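Local coordinates for protein spectinomycin phosphotransferase (Legionella pneumophila, PDB 3I1A) that probably transfers a phosphoryl group from a nucleotide to the antibiotic spectinomycin, giving resistance, as in other aminoglycoside phosphotransferases, at residues F79-L84 with A99-H104. Sequence-based numbering, arbitrary orientation. Where two conformers were deposited one is given.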
loop_
_atom_site.group_PDB
_atom_site.type_symbol
_atom_site.label_atom_id
_atom_site.label_comp_id
_atom_site.label_asym_id
_atom_site.label_seq_id
_atom_site.Cartn_x
_atom_site.Cartn_y
_atom_site.Cartn_z
ATOM N N PHE A 79 -10.887 -6.974 9.994
ATOM C CA PHE A 79 -11.692 -7.859 9.151
ATOM C C PHE A 79 -13.110 -7.367 8.945
ATOM O O PHE A 79 -13.667 -6.650 9.783
ATOM C CB PHE A 79 -11.820 -9.259 9.758
ATOM C CG PHE A 79 -10.521 -9.999 9.875
ATOM C CD1 PHE A 79 -9.862 -10.105 11.109
ATOM C CD2 PHE A 79 -9.960 -10.595 8.757
ATOM C CE1 PHE A 79 -8.652 -10.809 11.222
ATOM C CE2 PHE A 79 -8.754 -11.294 8.856
ATOM C CZ PHE A 79 -8.100 -11.400 10.099
ATOM N N PRO A 80 -13.716 -7.757 7.812
ATOM C CA PRO A 80 -15.089 -7.360 7.518
ATOM C C PRO A 80 -15.989 -8.010 8.551
ATOM O O PRO A 80 -15.610 -9.017 9.168
ATOM C CB PRO A 80 -15.366 -7.990 6.153
ATOM C CG PRO A 80 -14.041 -8.009 5.493
ATOM C CD PRO A 80 -13.068 -8.367 6.635
ATOM N N ILE A 81 -17.168 -7.428 8.735
ATOM C CA ILE A 81 -18.168 -8.006 9.626
ATOM C C ILE A 81 -18.686 -9.231 8.847
ATOM O O ILE A 81 -18.879 -9.154 7.633
ATOM C CB ILE A 81 -19.347 -7.015 9.844
ATOM C CG1 ILE A 81 -18.863 -5.750 10.562
ATOM C CG2 ILE A 81 -20.473 -7.691 10.636
ATOM C CD1 ILE A 81 -18.213 -6.017 11.900
ATOM N N HIS A 82 -18.891 -10.362 9.520
ATOM C CA HIS A 82 -19.385 -11.560 8.854
ATOM C C HIS A 82 -20.853 -11.441 8.484
ATOM O O HIS A 82 -21.639 -10.857 9.246
ATOM C CB HIS A 82 -19.293 -12.776 9.779
ATOM C CG HIS A 82 -17.903 -13.244 10.052
ATOM N ND1 HIS A 82 -16.814 -12.405 10.042
ATOM C CD2 HIS A 82 -17.440 -14.459 10.428
ATOM C CE1 HIS A 82 -15.737 -13.079 10.400
ATOM N NE2 HIS A 82 -16.090 -14.328 10.641
ATOM N N THR A 83 -21.236 -12.012 7.341
ATOM C CA THR A 83 -22.641 -12.023 6.945
ATOM C C THR A 83 -23.266 -13.115 7.809
ATOM O O THR A 83 -22.546 -13.816 8.511
ATOM C CB THR A 83 -22.839 -12.419 5.489
ATOM O OG1 THR A 83 -22.517 -13.812 5.320
ATOM C CG2 THR A 83 -21.956 -11.556 4.586
ATOM N N LEU A 84 -24.585 -13.260 7.767
ATOM C CA LEU A 84 -25.240 -14.282 8.580
ATOM C C LEU A 84 -24.806 -15.685 8.169
ATOM O O LEU A 84 -24.862 -16.613 8.990
ATOM C CB LEU A 84 -26.768 -14.141 8.512
ATOM C CG LEU A 84 -27.290 -12.905 9.267
ATOM C CD1 LEU A 84 -28.791 -12.724 9.032
ATOM C CD2 LEU A 84 -26.970 -13.047 10.758
ATOM N N ALA A 99 -18.940 -5.159 4.605
ATOM C CA ALA A 99 -19.228 -4.331 5.769
ATOM C C ALA A 99 -18.119 -4.401 6.820
ATOM O O ALA A 99 -17.585 -5.476 7.096
ATOM C CB ALA A 99 -20.558 -4.766 6.374
ATOM N N TYR A 100 -17.768 -3.235 7.362
ATOM C CA TYR A 100 -16.748 -3.110 8.407
ATOM C C TYR A 100 -17.207 -2.229 9.547
ATOM O O TYR A 100 -18.074 -1.355 9.387
ATOM C CB TYR A 100 -15.457 -2.451 7.895
ATOM C CG TYR A 100 -14.713 -3.183 6.825
ATOM C CD1 TYR A 100 -14.967 -2.928 5.482
ATOM C CD2 TYR A 100 -13.721 -4.110 7.151
ATOM C CE1 TYR A 100 -14.244 -3.573 4.477
ATOM C CE2 TYR A 100 -12.995 -4.768 6.161
ATOM C CZ TYR A 100 -13.257 -4.495 4.829
ATOM O OH TYR A 100 -12.532 -5.122 3.838
ATOM N N PRO A 101 -16.620 -2.440 10.731
ATOM C CA PRO A 101 -17.016 -1.586 11.847
ATOM C C PRO A 101 -16.363 -0.236 11.477
ATOM O O PRO A 101 -15.281 -0.225 10.887
ATOM C CB PRO A 101 -16.353 -2.270 13.047
ATOM C CG PRO A 101 -15.129 -2.908 12.444
ATOM C CD PRO A 101 -15.680 -3.488 11.161
ATOM N N PHE A 102 -17.027 0.881 11.771
ATOM C CA PHE A 102 -16.477 2.204 11.450
ATOM C C PHE A 102 -15.490 2.591 12.552
ATOM O O PHE A 102 -15.875 3.109 13.599
ATOM C CB PHE A 102 -17.604 3.242 11.360
ATOM C CG PHE A 102 -17.252 4.455 10.544
ATOM C CD1 PHE A 102 -18.150 5.511 10.420
ATOM C CD2 PHE A 102 -16.020 4.548 9.900
ATOM C CE1 PHE A 102 -17.826 6.646 9.665
ATOM C CE2 PHE A 102 -15.689 5.680 9.143
ATOM C CZ PHE A 102 -16.595 6.729 9.028
ATOM N N ILE A 103 -14.210 2.334 12.300
ATOM C CA ILE A 103 -13.156 2.600 13.279
ATOM C C ILE A 103 -12.178 3.714 12.922
ATOM O O ILE A 103 -11.848 3.924 11.751
ATOM C CB ILE A 103 -12.326 1.316 13.536
ATOM C CG1 ILE A 103 -13.210 0.237 14.168
ATOM C CG2 ILE A 103 -11.125 1.625 14.427
ATOM C CD1 ILE A 103 -13.821 0.632 15.505
ATOM N N HIS A 104 -11.718 4.432 13.944
ATOM C CA HIS A 104 -10.745 5.472 13.732
ATOM C C HIS A 104 -9.573 4.982 14.529
ATOM O O HIS A 104 -9.718 4.586 15.689
ATOM C CB HIS A 104 -11.114 6.840 14.303
ATOM C CG HIS A 104 -9.939 7.768 14.349
ATOM N ND1 HIS A 104 -9.302 8.210 13.206
ATOM C CD2 HIS A 104 -9.186 8.203 15.388
ATOM C CE1 HIS A 104 -8.207 8.870 13.538
ATOM N NE2 HIS A 104 -8.113 8.878 14.856
HETATM O O HOH W 1 -18.802 -7.940 5.105
#
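Pro80 lies against the ring of Tyr100, and this is the tight end of the contact. Proline and phenol run side by side and point the same way, with Pro80 CG 3.5 Å from Tyr100 CE2 and Pro80 CB over one face of the ring. CG of Tyr100 sits beside its own backbone N (chi1 -63°) and anti to the carbonyl carbon; CB points away from the 79-84 loop, yet the CD2-CE2 side of the ring comes back to the proline. Next to this pair a single direct backbone bond joins the segments: Ile81 N donates to Ala99 O over a short 2.6 Å. Ile81 CB packs beside it, 4.3 Å from CB of the buried Ala99. A water also bridges the segments, accepting from Ala99 N at 2.8 Å and lying 2.8 Å from Ile81 O, to which it can donate. Strand 95-101 belongs to the antiparallel sheet of the kinase-like N-terminal lobe and pairs with strand 48-55, Tyr100 bonding to Phe50 through the backbone; the irregular 79-84 loop runs along its end, with Pro80 also resting on Ile66 of helix 61-71. Beyond Tyr100 the chain enters what corresponds to the hinge of protein kinases, where Pro101 and Ile103 contribute to the site that binds ADP and AMP in other crystals of this protein and holds no nucleotide here. The more open side of the contact faces this way: Ile81 CD1 reaches Pro101 CD at 3.7 Å, two partly exposed side chains crossing at a slant.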